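Putative methylase (Clostridium difficile, PDB 3LDU) probably methylates guanine in ribosomal RNA, pairing an RNA-binding THUMP region with a Rossmann-like methyltransferase domain, which holds GTP in this crystal. Local coordinates at residues A[9-14]-A[60-65]; A[96-101]-A[143-148]; A[29-34]-A[41-46]; A[19-24]-A[54-59]. One frame throughout, in Å; residues are numbered along the deposited sequence. Where two conformers were deposited one is given.

Overall arrangement
Contacts 1, 3 and 4 all fall within the ferredoxin-like region, whereas contact 2 belongs to the THUMP region; one mixed sheet nevertheless carries contacts 1, 2 and 3. Contact 1 pairs strands 7-12 and 63-70 inside that sheet, and contacts 2 and 3 lie at its two outermost strands, 98-104 and 31-36. The outer pairings each contain a beta bulge and include exposed residues. Contact 4 differs in kind: it is buried, and a helix carboxylate binds backbone N-H groups of a loop. Along the chain, contact 3 is nested within contact 4, and contact 4 within contact 1. His63 of contact 1 meets Phe146 of contact 2, linking the two regions.

Contact 1: A[9-14]-A[60-65]; sequences LISPCF and ERVHLK
Leu9 and Ile10 start with the same first torsion, CG or CG1 anti to the carbonyl carbon, yet point to opposite faces of an antiparallel ladder. Leu9 spreads its two methyls along the partner segment: CD1 rests 3.9 Å from Val62 CG1, and CD2 3.8 Å from Leu64 CD1. On the other face Ile10 CD1 packs across the extended chain of Lys65, whose amine goes on to Glu68. Ile10 and His63 form a hydrogen-bonded antiparallel pair: Ile10 N to His63 O and His63 N to Ile10 O are both 2.8 Å. Next, Ser11 turns OG beside its own N (chi1 -74°) to donate to a lone pair of Arg61 O at 3.0 Å, while Pro12 brings CD in plane to the His63 ring edge. Glu60 N donates straight to Pro12 O (2.9 Å, 179°), from above the carbonyl plane. Glu60 is bent at chi2 (-62°), which carries OE2 to the edge of the Phe14 ring, 3.3 Å from CD1; a water joins OE2 to Phe14 N. Arg180 and Thr182 also bind this carboxylate. Strand 39-44 pairs with the other side of strand 7-12, strand 153-159 adjoins strand 63-70, and helix 48-55 covers the face bearing Leu9 and Val62.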
# COMPACT_ATOMS: atom_id res chain seq x y z
N LEU A 9 -14.10 -5.27 7.21
CA LEU A 9 -13.39 -4.41 6.27
C LEU A 9 -12.63 -5.27 5.28
O LEU A 9 -12.30 -6.43 5.56
CB LEU A 9 -12.40 -3.50 7.01
CG LEU A 9 -12.95 -2.68 8.18
CD1 LEU A 9 -11.87 -1.80 8.80
CD2 LEU A 9 -14.14 -1.81 7.73
N ILE A 10 -12.37 -4.69 4.12
CA ILE A 10 -11.56 -5.32 3.10
C ILE A 10 -10.46 -4.37 2.66
O ILE A 10 -10.72 -3.21 2.29
CB ILE A 10 -12.41 -5.66 1.88
CG1 ILE A 10 -13.61 -6.52 2.30
CG2 ILE A 10 -11.56 -6.39 0.81
CD1 ILE A 10 -14.60 -6.69 1.19
N SER A 11 -9.22 -4.86 2.67
CA SER A 11 -8.12 -4.07 2.14
C SER A 11 -7.45 -4.77 0.98
O SER A 11 -6.86 -5.84 1.14
CB SER A 11 -7.10 -3.75 3.22
OG SER A 11 -7.61 -2.75 4.08
N PRO A 12 -7.55 -4.18 -0.21
CA PRO A 12 -6.86 -4.69 -1.38
C PRO A 12 -5.37 -4.42 -1.24
O PRO A 12 -4.95 -3.51 -0.51
CB PRO A 12 -7.43 -3.84 -2.53
CG PRO A 12 -8.63 -3.15 -1.96
CD PRO A 12 -8.37 -2.99 -0.51
N CYS A 13 -4.56 -5.23 -1.90
CA CYS A 13 -3.12 -5.00 -1.92
C CYS A 13 -2.59 -5.61 -3.19
O CYS A 13 -3.26 -6.42 -3.82
CB CYS A 13 -2.45 -5.67 -0.72
SG CYS A 13 -2.70 -7.49 -0.65
N PHE A 14 -1.37 -5.25 -3.56
CA PHE A 14 -0.78 -5.88 -4.73
C PHE A 14 -0.48 -7.35 -4.46
O PHE A 14 -0.27 -7.74 -3.31
CB PHE A 14 0.42 -5.09 -5.24
CG PHE A 14 0.03 -3.93 -6.11
CD1 PHE A 14 -0.18 -2.67 -5.56
CD2 PHE A 14 -0.17 -4.10 -7.47
CE1 PHE A 14 -0.56 -1.61 -6.36
CE2 PHE A 14 -0.55 -3.04 -8.27
CZ PHE A 14 -0.74 -1.79 -7.72
N GLU A 60 -3.89 -0.82 -0.12
CA GLU A 60 -4.10 0.22 -1.13
C GLU A 60 -5.31 1.08 -0.76
O GLU A 60 -5.43 2.21 -1.23
CB GLU A 60 -4.31 -0.37 -2.52
CG GLU A 60 -3.13 -1.17 -3.02
CD GLU A 60 -1.87 -0.34 -3.17
OE1 GLU A 60 -1.97 0.82 -3.64
OE2 GLU A 60 -0.79 -0.85 -2.84
N ARG A 61 -6.19 0.52 0.06
CA ARG A 61 -7.31 1.27 0.62
C ARG A 61 -8.08 0.40 1.59
O ARG A 61 -7.70 -0.74 1.85
CB ARG A 61 -8.21 1.87 -0.46
CG ARG A 61 -8.72 0.88 -1.49
CD ARG A 61 -9.67 1.55 -2.46
NE ARG A 61 -9.02 2.59 -3.27
CZ ARG A 61 -9.10 3.89 -3.02
NH1 ARG A 61 -8.48 4.76 -3.81
NH2 ARG A 61 -9.80 4.33 -1.98
N VAL A 62 -9.08 1.00 2.23
CA VAL A 62 -9.82 0.30 3.26
C VAL A 62 -11.30 0.40 2.91
O VAL A 62 -11.84 1.51 2.85
CB VAL A 62 -9.58 0.90 4.65
CG1 VAL A 62 -10.49 0.22 5.70
CG2 VAL A 62 -8.11 0.79 5.04
N HIS A 63 -11.92 -0.74 2.62
CA HIS A 63 -13.34 -0.79 2.26
C HIS A 63 -14.18 -1.31 3.41
O HIS A 63 -13.80 -2.24 4.11
CB HIS A 63 -13.56 -1.74 1.09
CG HIS A 63 -12.92 -1.30 -0.20
ND1 HIS A 63 -13.60 -0.58 -1.15
CD2 HIS A 63 -11.67 -1.47 -0.68
CE1 HIS A 63 -12.80 -0.33 -2.17
NE2 HIS A 63 -11.62 -0.87 -1.91
N LEU A 64 -15.36 -0.71 3.59
CA LEU A 64 -16.35 -1.24 4.51
C LEU A 64 -17.25 -2.20 3.73
O LEU A 64 -17.94 -1.79 2.80
CB LEU A 64 -17.17 -0.10 5.10
CG LEU A 64 -18.37 -0.54 5.95
CD1 LEU A 64 -17.91 -1.34 7.17
CD2 LEU A 64 -19.19 0.66 6.38
N LYS A 65 -17.24 -3.48 4.09
CA LYS A 65 -18.02 -4.47 3.36
C LYS A 65 -19.49 -4.34 3.75
O LYS A 65 -19.83 -4.32 4.94
CB LYS A 65 -17.55 -5.87 3.68
CG LYS A 65 -18.12 -6.93 2.75
CD LYS A 65 -17.58 -8.30 3.13
CE LYS A 65 -18.18 -9.39 2.26
NZ LYS A 65 -17.58 -10.71 2.56
O HOH W 1 -0.25 -3.30 -1.75

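Contact 2: A[96-101]-A[143-148]; sequences FPISKA and YPIFVF
One face of the Phe146 ring carries Lys100 CB. Lys100 CB stands 4.1 Å from the Phe146 centroid and 19° off the ring normal, a CH-pi contact displaced toward the rim, and the extended chain then runs on so that Lys100 CD passes the rim 3.6 Å from Phe146 CE2. Ser99 CB reaches Phe146 CE1 obliquely, and the His63 ring makes an edge-to-face contact with Phe146 from outside the pair. Farther back, the Phe96 ring turns away from strand 145-150, its CG held between the backbone N and carbonyl carbon, and it receives Lys119 in a cation-pi contact; the Tyr143 ring stacks with Trp233.

The two strands run nearly parallel at one margin of the mixed sheet, and they belong to the THUMP region. Helix 111-129 joins them in the chain, and its Val114 touches Val147. The pairing is interrupted by a beta bulge: Ile98 faces Ile145, but Lys100 faces Phe146, so the register slips by one residue at Ser99. The bonds trace the slip. Ile145 N donates straight to Pro97 O (179°), nearly along the C=O axis, and Ser99 N reaches Ile145 O at 2.9 Å with a bent angle of 137°. Val147 N then meets Lys100 O at 3.0 Å.

On the face opposite the Phe146 ring, Ile98 folds CD1 against Ile145 CB at 3.7 Å, while its CG2 lies 4.2 Å from Val147 CG2. Ala101 CB closes this row against Val147 CB.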
# COMPACT_ATOMS: atom_id res chain seq x y z
N PHE A 96 -23.82 9.12 -3.13
CA PHE A 96 -23.40 7.73 -3.24
C PHE A 96 -23.05 7.37 -4.68
O PHE A 96 -23.73 6.56 -5.33
CB PHE A 96 -24.46 6.76 -2.66
CG PHE A 96 -25.86 6.95 -3.20
CD1 PHE A 96 -26.37 6.10 -4.17
CD2 PHE A 96 -26.67 7.97 -2.72
CE1 PHE A 96 -27.66 6.27 -4.66
CE2 PHE A 96 -27.97 8.14 -3.20
CZ PHE A 96 -28.47 7.30 -4.17
N PRO A 97 -21.97 7.98 -5.19
CA PRO A 97 -21.57 7.66 -6.56
C PRO A 97 -21.07 6.21 -6.59
O PRO A 97 -20.48 5.77 -5.61
CB PRO A 97 -20.42 8.64 -6.82
CG PRO A 97 -19.81 8.88 -5.46
CD PRO A 97 -20.99 8.83 -4.49
N ILE A 98 -21.34 5.49 -7.67
CA ILE A 98 -20.80 4.14 -7.82
C ILE A 98 -19.44 4.33 -8.49
O ILE A 98 -19.34 4.45 -9.70
CB ILE A 98 -21.72 3.23 -8.65
CG1 ILE A 98 -23.19 3.46 -8.25
CG2 ILE A 98 -21.36 1.77 -8.45
CD1 ILE A 98 -23.48 3.23 -6.76
N SER A 99 -18.41 4.40 -7.67
CA SER A 99 -17.14 4.94 -8.13
C SER A 99 -16.40 3.96 -9.01
O SER A 99 -15.60 4.36 -9.86
CB SER A 99 -16.28 5.36 -6.95
OG SER A 99 -16.91 6.42 -6.24
N LYS A 100 -16.67 2.67 -8.83
CA LYS A 100 -15.87 1.66 -9.51
C LYS A 100 -16.56 0.30 -9.49
O LYS A 100 -17.18 -0.07 -8.48
CB LYS A 100 -14.51 1.53 -8.83
CG LYS A 100 -13.62 0.46 -9.42
CD LYS A 100 -12.33 0.36 -8.62
CE LYS A 100 -11.29 -0.51 -9.31
NZ LYS A 100 -10.10 -0.70 -8.43
N ALA A 101 -16.47 -0.43 -10.60
CA ALA A 101 -16.89 -1.83 -10.61
C ALA A 101 -15.84 -2.67 -11.29
O ALA A 101 -15.28 -2.27 -12.32
CB ALA A 101 -18.23 -2.00 -11.31
N TYR A 143 -20.18 8.88 -0.04
CA TYR A 143 -20.00 7.47 0.33
C TYR A 143 -19.78 6.70 -0.97
O TYR A 143 -20.74 6.23 -1.59
CB TYR A 143 -21.27 6.95 1.03
CG TYR A 143 -21.51 7.58 2.38
CD1 TYR A 143 -21.18 6.91 3.55
CD2 TYR A 143 -22.04 8.86 2.48
CE1 TYR A 143 -21.40 7.50 4.80
CE2 TYR A 143 -22.25 9.46 3.72
CZ TYR A 143 -21.93 8.78 4.87
OH TYR A 143 -22.13 9.37 6.10
N PRO A 144 -18.51 6.57 -1.41
CA PRO A 144 -18.27 6.00 -2.74
C PRO A 144 -18.51 4.50 -2.71
O PRO A 144 -17.94 3.80 -1.87
CB PRO A 144 -16.78 6.31 -3.00
CG PRO A 144 -16.40 7.36 -1.95
CD PRO A 144 -17.27 7.02 -0.76
N ILE A 145 -19.34 4.01 -3.61
CA ILE A 145 -19.71 2.60 -3.61
C ILE A 145 -18.82 1.83 -4.58
O ILE A 145 -18.63 2.25 -5.73
CB ILE A 145 -21.19 2.43 -4.01
CG1 ILE A 145 -22.10 3.35 -3.16
CG2 ILE A 145 -21.63 0.97 -3.88
CD1 ILE A 145 -22.10 3.04 -1.66
N PHE A 146 -18.27 0.72 -4.11
CA PHE A 146 -17.41 -0.13 -4.94
C PHE A 146 -18.06 -1.50 -5.12
O PHE A 146 -18.56 -2.08 -4.15
CB PHE A 146 -16.04 -0.30 -4.28
CG PHE A 146 -15.07 0.83 -4.54
CD1 PHE A 146 -15.40 2.16 -4.27
CD2 PHE A 146 -13.80 0.56 -5.05
CE1 PHE A 146 -14.48 3.18 -4.50
CE2 PHE A 146 -12.89 1.59 -5.28
CZ PHE A 146 -13.23 2.89 -5.00
N VAL A 147 -18.06 -2.02 -6.35
CA VAL A 147 -18.64 -3.33 -6.63
C VAL A 147 -17.56 -4.22 -7.22
O VAL A 147 -16.84 -3.80 -8.13
CB VAL A 147 -19.82 -3.24 -7.63
CG1 VAL A 147 -20.48 -4.61 -7.81
CG2 VAL A 147 -20.84 -2.22 -7.16
N PHE A 148 -17.45 -5.44 -6.69
CA PHE A 148 -16.43 -6.38 -7.14
C PHE A 148 -17.11 -7.72 -7.40
O PHE A 148 -17.77 -8.26 -6.51
CB PHE A 148 -15.36 -6.53 -6.05
CG PHE A 148 -14.28 -7.53 -6.38
CD1 PHE A 148 -13.21 -7.16 -7.18
CD2 PHE A 148 -14.33 -8.82 -5.86
CE1 PHE A 148 -12.21 -8.07 -7.48
CE2 PHE A 148 -13.32 -9.73 -6.16
CZ PHE A 148 -12.27 -9.35 -6.97

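Contact 3: A[29-34]-A[41-46]; sequences GYEIIK and TYKTDE
Strands 31-36 and 39-44 form a beta hairpin of the ferredoxin-like region, entered from helix 18-27 through a Schellman motif at Gly29. Tyr30 has CG anti to its carbonyl carbon (chi1 -60°), and its side chain runs obliquely along the partner strand, from Lys43 to Asp45. Tyr30 CB lies 3.4 Å from Lys43 O and packs in plane at the edge of the Tyr42 ring. CG and CD2 each meet Thr44 CG2, the methyl that covers one face of the Tyr30 ring at 3.6 Å from the centroid and 12° off the normal, a CH-pi contact. CD1 faces Thr44 CA and CB, and Tyr30 CE1 is 3.6 Å from Thr44 CB. CE2 meets Thr44 CG2, and CZ meets Thr44 CB and Asp45 OD1. At the tip Tyr30 OH donates to Asp45 OD1 over 3.3 Å, approaching from above the carboxylate plane; OD1 also caps Phe47 N in the turn that leads into helix 48-55.

Lys43 N bonds Glu31 O at 2.9 Å, but the return bond from Glu31 N to Lys43 O is weak, and a water bridges that pair. Tyr42 points to the face covered by helix 18-27, its hydroxyl bonded to Ser11 OG. A classic beta bulge follows, with Ile33 and Lys34 both facing Thr41: Thr41 O takes Ile33 N at 2.7 Å in the carbonyl plane and Lys34 N at 3.1 Å from above it.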
# COMPACT_ATOMS: atom_id res chain seq x y z
N GLY A 29 -4.47 -5.90 16.10
CA GLY A 29 -5.33 -6.66 17.00
C GLY A 29 -6.56 -7.23 16.34
O GLY A 29 -7.46 -7.72 17.02
N TYR A 30 -6.62 -7.19 15.01
CA TYR A 30 -7.84 -7.61 14.32
C TYR A 30 -7.81 -9.02 13.76
O TYR A 30 -6.75 -9.54 13.41
CB TYR A 30 -8.21 -6.62 13.20
CG TYR A 30 -8.45 -5.22 13.71
CD1 TYR A 30 -9.21 -5.01 14.85
CD2 TYR A 30 -7.94 -4.11 13.04
CE1 TYR A 30 -9.45 -3.74 15.32
CE2 TYR A 30 -8.17 -2.83 13.51
CZ TYR A 30 -8.93 -2.66 14.65
OH TYR A 30 -9.18 -1.40 15.14
N GLU A 31 -8.99 -9.62 13.68
CA GLU A 31 -9.16 -10.97 13.20
C GLU A 31 -9.25 -11.01 11.68
O GLU A 31 -10.10 -10.34 11.08
CB GLU A 31 -10.43 -11.57 13.81
CG GLU A 31 -10.70 -13.01 13.39
CD GLU A 31 -12.07 -13.50 13.81
OE1 GLU A 31 -12.87 -12.69 14.33
OE2 GLU A 31 -12.35 -14.70 13.63
N ILE A 32 -8.40 -11.81 11.06
CA ILE A 32 -8.47 -12.03 9.61
C ILE A 32 -9.50 -13.10 9.24
O ILE A 32 -9.41 -14.24 9.70
CB ILE A 32 -7.10 -12.40 9.04
CG1 ILE A 32 -6.15 -11.22 9.22
CG2 ILE A 32 -7.22 -12.79 7.56
CD1 ILE A 32 -4.77 -11.47 8.75
N ILE A 33 -10.47 -12.71 8.42
CA ILE A 33 -11.57 -13.58 8.03
C ILE A 33 -11.27 -14.38 6.77
O ILE A 33 -11.61 -15.55 6.67
CB ILE A 33 -12.86 -12.74 7.78
CG1 ILE A 33 -13.39 -12.19 9.10
CG2 ILE A 33 -13.92 -13.56 7.07
CD1 ILE A 33 -13.31 -13.21 10.23
N LYS A 34 -10.64 -13.73 5.80
CA LYS A 34 -10.37 -14.36 4.52
C LYS A 34 -9.13 -13.72 3.91
O LYS A 34 -9.00 -12.50 3.91
CB LYS A 34 -11.56 -14.15 3.58
CG LYS A 34 -11.55 -15.01 2.33
CD LYS A 34 -12.69 -14.59 1.40
CE LYS A 34 -13.96 -14.24 2.17
NZ LYS A 34 -14.96 -13.50 1.34
N THR A 41 -9.78 -9.80 4.02
CA THR A 41 -11.03 -9.43 4.69
C THR A 41 -10.86 -9.68 6.18
O THR A 41 -10.36 -10.72 6.59
CB THR A 41 -12.21 -10.27 4.16
OG1 THR A 41 -12.32 -10.07 2.74
CG2 THR A 41 -13.51 -9.86 4.84
N TYR A 42 -11.22 -8.69 6.99
CA TYR A 42 -11.00 -8.76 8.43
C TYR A 42 -12.11 -8.10 9.25
O TYR A 42 -12.85 -7.24 8.75
CB TYR A 42 -9.62 -8.18 8.80
CG TYR A 42 -9.33 -6.77 8.30
CD1 TYR A 42 -9.18 -5.72 9.19
CD2 TYR A 42 -9.18 -6.50 6.95
CE1 TYR A 42 -8.91 -4.43 8.75
CE2 TYR A 42 -8.90 -5.20 6.49
CZ TYR A 42 -8.77 -4.18 7.40
OH TYR A 42 -8.50 -2.90 6.97
N LYS A 43 -12.23 -8.53 10.50
CA LYS A 43 -13.25 -8.03 11.41
C LYS A 43 -12.58 -7.10 12.40
O LYS A 43 -11.48 -7.39 12.87
CB LYS A 43 -13.90 -9.18 12.19
CG LYS A 43 -15.34 -9.44 11.83
CD LYS A 43 -15.91 -10.59 12.66
CE LYS A 43 -16.31 -10.13 14.05
NZ LYS A 43 -17.48 -9.20 13.99
N THR A 44 -13.24 -6.00 12.73
CA THR A 44 -12.69 -5.02 13.67
C THR A 44 -13.76 -4.51 14.61
O THR A 44 -14.95 -4.73 14.39
CB THR A 44 -12.10 -3.79 12.93
OG1 THR A 44 -13.16 -2.91 12.53
CG2 THR A 44 -11.31 -4.20 11.69
N ASP A 45 -13.33 -3.82 15.66
CA ASP A 45 -14.24 -3.07 16.52
C ASP A 45 -14.55 -1.73 15.87
O ASP A 45 -14.22 -1.50 14.70
CB ASP A 45 -13.63 -2.88 17.91
CG ASP A 45 -12.29 -2.15 17.88
OD1 ASP A 45 -11.99 -1.51 16.86
OD2 ASP A 45 -11.55 -2.20 18.88
N GLU A 46 -15.17 -0.83 16.63
CA GLU A 46 -15.61 0.44 16.06
C GLU A 46 -14.46 1.38 15.71
O GLU A 46 -14.66 2.38 15.03
CB GLU A 46 -16.61 1.16 16.99
CG GLU A 46 -15.99 1.72 18.26
CD GLU A 46 -16.14 0.81 19.47
OE1 GLU A 46 -16.12 -0.44 19.29
OE2 GLU A 46 -16.28 1.34 20.59
O HOH W 2 -11.28 -8.50 15.33
O HOH W 3 -14.79 -10.46 1.55

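Contact 4: A[19-24]-A[54-59]; sequences KMLARE and MWLRCA
The Glu24 carboxylate receives two successive backbone N-H groups, one on each oxygen. Glu24 OE1 accepts from Arg57 N at 2.8 Å along a fairly straight bond (166°), and Glu24 OE2 accepts from Cys58 N, also at 2.8 Å but more bent (140°). Both oxygens use their syn lone pairs, so the carboxylate grips the loop with its forked end; with donors meeting both oxygens, this buried group is probably ionised. The same oxygens touch the adjoining carbons: Glu24 OE1 is 3.3 Å from Arg57 CB, and Glu24 OE2 is 3.2 Å from Cys58 CB. A water donates to both OE1 and Trp55 O, tying the carboxylate to the last turn of helix 48-55.

Glu24 reaches this loop because CG is anti to its carbonyl carbon (chi1 -71°) and the chain is extended beyond CG. Glu24 CB rests 3.6 Å from Leu56 CD2. One turn earlier, Leu21 turns CD1 toward the loop, where it meets both Leu56 CD1 (4.2 Å) and Ala59 CB (3.9 Å), and Met20, a selenomethionine, contributes CB against Cys58 SG. Within the ferredoxin-like region the contact thus joins helix 18-27 to the loop that leaves helix 48-55 and leads to strand 63-70, with Ser11 of strand 7-12 touching Leu21, Leu56 and Ala59.

Farther out, Tyr189 of helix 181-189 binds Glu24 OE1 through its hydroxyl and packs on Met20, Arg57 and Cys58. That helix belongs to the methyltransferase region, as does Met220, whose carbonyl takes Arg57 NH1; Arg168 NH1 bonds Arg57 O.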
# COMPACT_ATOMS: atom_id res chain seq x y z
N LYS A 19 0.77 -11.39 2.73
CA LYS A 19 1.36 -11.80 4.00
C LYS A 19 1.77 -10.61 4.86
O LYS A 19 1.56 -10.61 6.07
CB LYS A 19 2.58 -12.70 3.75
CG LYS A 19 2.47 -14.08 4.35
CD LYS A 19 1.38 -14.89 3.67
CE LYS A 19 1.79 -16.35 3.56
NZ LYS A 19 3.06 -16.49 2.78
N MSE A 20 2.38 -9.59 4.24
CA MSE A 20 2.79 -8.40 4.98
C MSE A 20 1.57 -7.65 5.48
O MSE A 20 1.55 -7.21 6.62
CB MSE A 20 3.62 -7.46 4.12
CG MSE A 20 5.01 -7.98 3.83
SE MSE A 20 5.03 -9.27 2.40
CE MSE A 20 3.21 -9.62 1.93
N LEU A 21 0.57 -7.50 4.63
CA LEU A 21 -0.67 -6.80 5.03
C LEU A 21 -1.39 -7.55 6.15
O LEU A 21 -1.88 -6.96 7.11
CB LEU A 21 -1.61 -6.64 3.83
CG LEU A 21 -2.96 -5.94 4.09
CD1 LEU A 21 -2.79 -4.63 4.88
CD2 LEU A 21 -3.63 -5.66 2.77
N ALA A 22 -1.45 -8.88 6.05
CA ALA A 22 -2.10 -9.67 7.08
C ALA A 22 -1.40 -9.50 8.42
O ALA A 22 -2.04 -9.41 9.47
CB ALA A 22 -2.14 -11.14 6.68
N ARG A 23 -0.07 -9.42 8.37
CA ARG A 23 0.72 -9.25 9.57
C ARG A 23 0.41 -7.89 10.22
O ARG A 23 0.28 -7.80 11.44
CB ARG A 23 2.20 -9.36 9.20
CG ARG A 23 3.18 -9.23 10.32
CD ARG A 23 4.59 -9.36 9.73
NE ARG A 23 4.78 -10.64 9.04
CZ ARG A 23 5.81 -10.90 8.22
NH1 ARG A 23 6.71 -9.97 7.96
NH2 ARG A 23 5.91 -12.10 7.65
N GLU A 24 0.29 -6.85 9.40
CA GLU A 24 -0.03 -5.51 9.90
C GLU A 24 -1.41 -5.50 10.58
O GLU A 24 -1.59 -4.89 11.64
CB GLU A 24 -0.11 -4.51 8.74
CG GLU A 24 1.20 -4.14 8.08
CD GLU A 24 1.02 -2.90 7.21
OE1 GLU A 24 1.41 -1.80 7.66
OE2 GLU A 24 0.44 -3.01 6.11
N MSE A 54 -5.29 4.77 9.27
CA MSE A 54 -4.19 5.48 9.92
C MSE A 54 -2.87 4.71 9.84
O MSE A 54 -1.80 5.30 9.63
CB MSE A 54 -4.52 5.74 11.38
CG MSE A 54 -3.44 6.47 12.17
SE MSE A 54 -3.02 8.25 11.46
CE MSE A 54 -4.76 8.85 11.02
N TRP A 55 -2.97 3.40 10.03
CA TRP A 55 -1.80 2.59 10.35
C TRP A 55 -1.33 1.62 9.26
O TRP A 55 -0.15 1.27 9.22
CB TRP A 55 -2.04 1.81 11.65
CG TRP A 55 -1.89 2.67 12.88
CD1 TRP A 55 -2.90 3.20 13.65
CD2 TRP A 55 -0.66 3.15 13.43
NE1 TRP A 55 -2.35 3.96 14.66
CE2 TRP A 55 -0.99 3.95 14.55
CE3 TRP A 55 0.69 2.98 13.09
CZ2 TRP A 55 -0.01 4.57 15.33
CZ3 TRP A 55 1.65 3.59 13.86
CH2 TRP A 55 1.30 4.38 14.97
N LEU A 56 -2.23 1.18 8.38
CA LEU A 56 -1.81 0.17 7.40
C LEU A 56 -0.91 0.76 6.30
O LEU A 56 -1.32 1.69 5.59
CB LEU A 56 -3.04 -0.52 6.79
CG LEU A 56 -3.89 -1.30 7.79
CD1 LEU A 56 -5.12 -1.88 7.07
CD2 LEU A 56 -3.08 -2.41 8.46
N ARG A 57 0.30 0.22 6.16
CA ARG A 57 1.28 0.70 5.17
C ARG A 57 1.23 -0.07 3.86
O ARG A 57 1.72 0.42 2.85
CB ARG A 57 2.69 0.62 5.74
CG ARG A 57 2.85 1.26 7.09
CD ARG A 57 4.28 1.24 7.59
NE ARG A 57 4.36 1.57 9.01
CZ ARG A 57 4.57 2.79 9.47
NH1 ARG A 57 4.73 3.81 8.62
NH2 ARG A 57 4.61 3.00 10.78
N CYS A 58 0.65 -1.27 3.88
CA CYS A 58 0.63 -2.12 2.68
C CYS A 58 -0.75 -2.26 2.02
O CYS A 58 -0.90 -2.94 1.02
CB CYS A 58 1.20 -3.49 3.02
SG CYS A 58 2.97 -3.39 3.46
N ALA A 59 -1.75 -1.61 2.61
CA ALA A 59 -3.10 -1.61 2.04
C ALA A 59 -3.22 -0.52 0.99
O ALA A 59 -2.74 0.58 1.19
CB ALA A 59 -4.14 -1.37 3.14
O HOH W 4 0.98 -0.95 10.43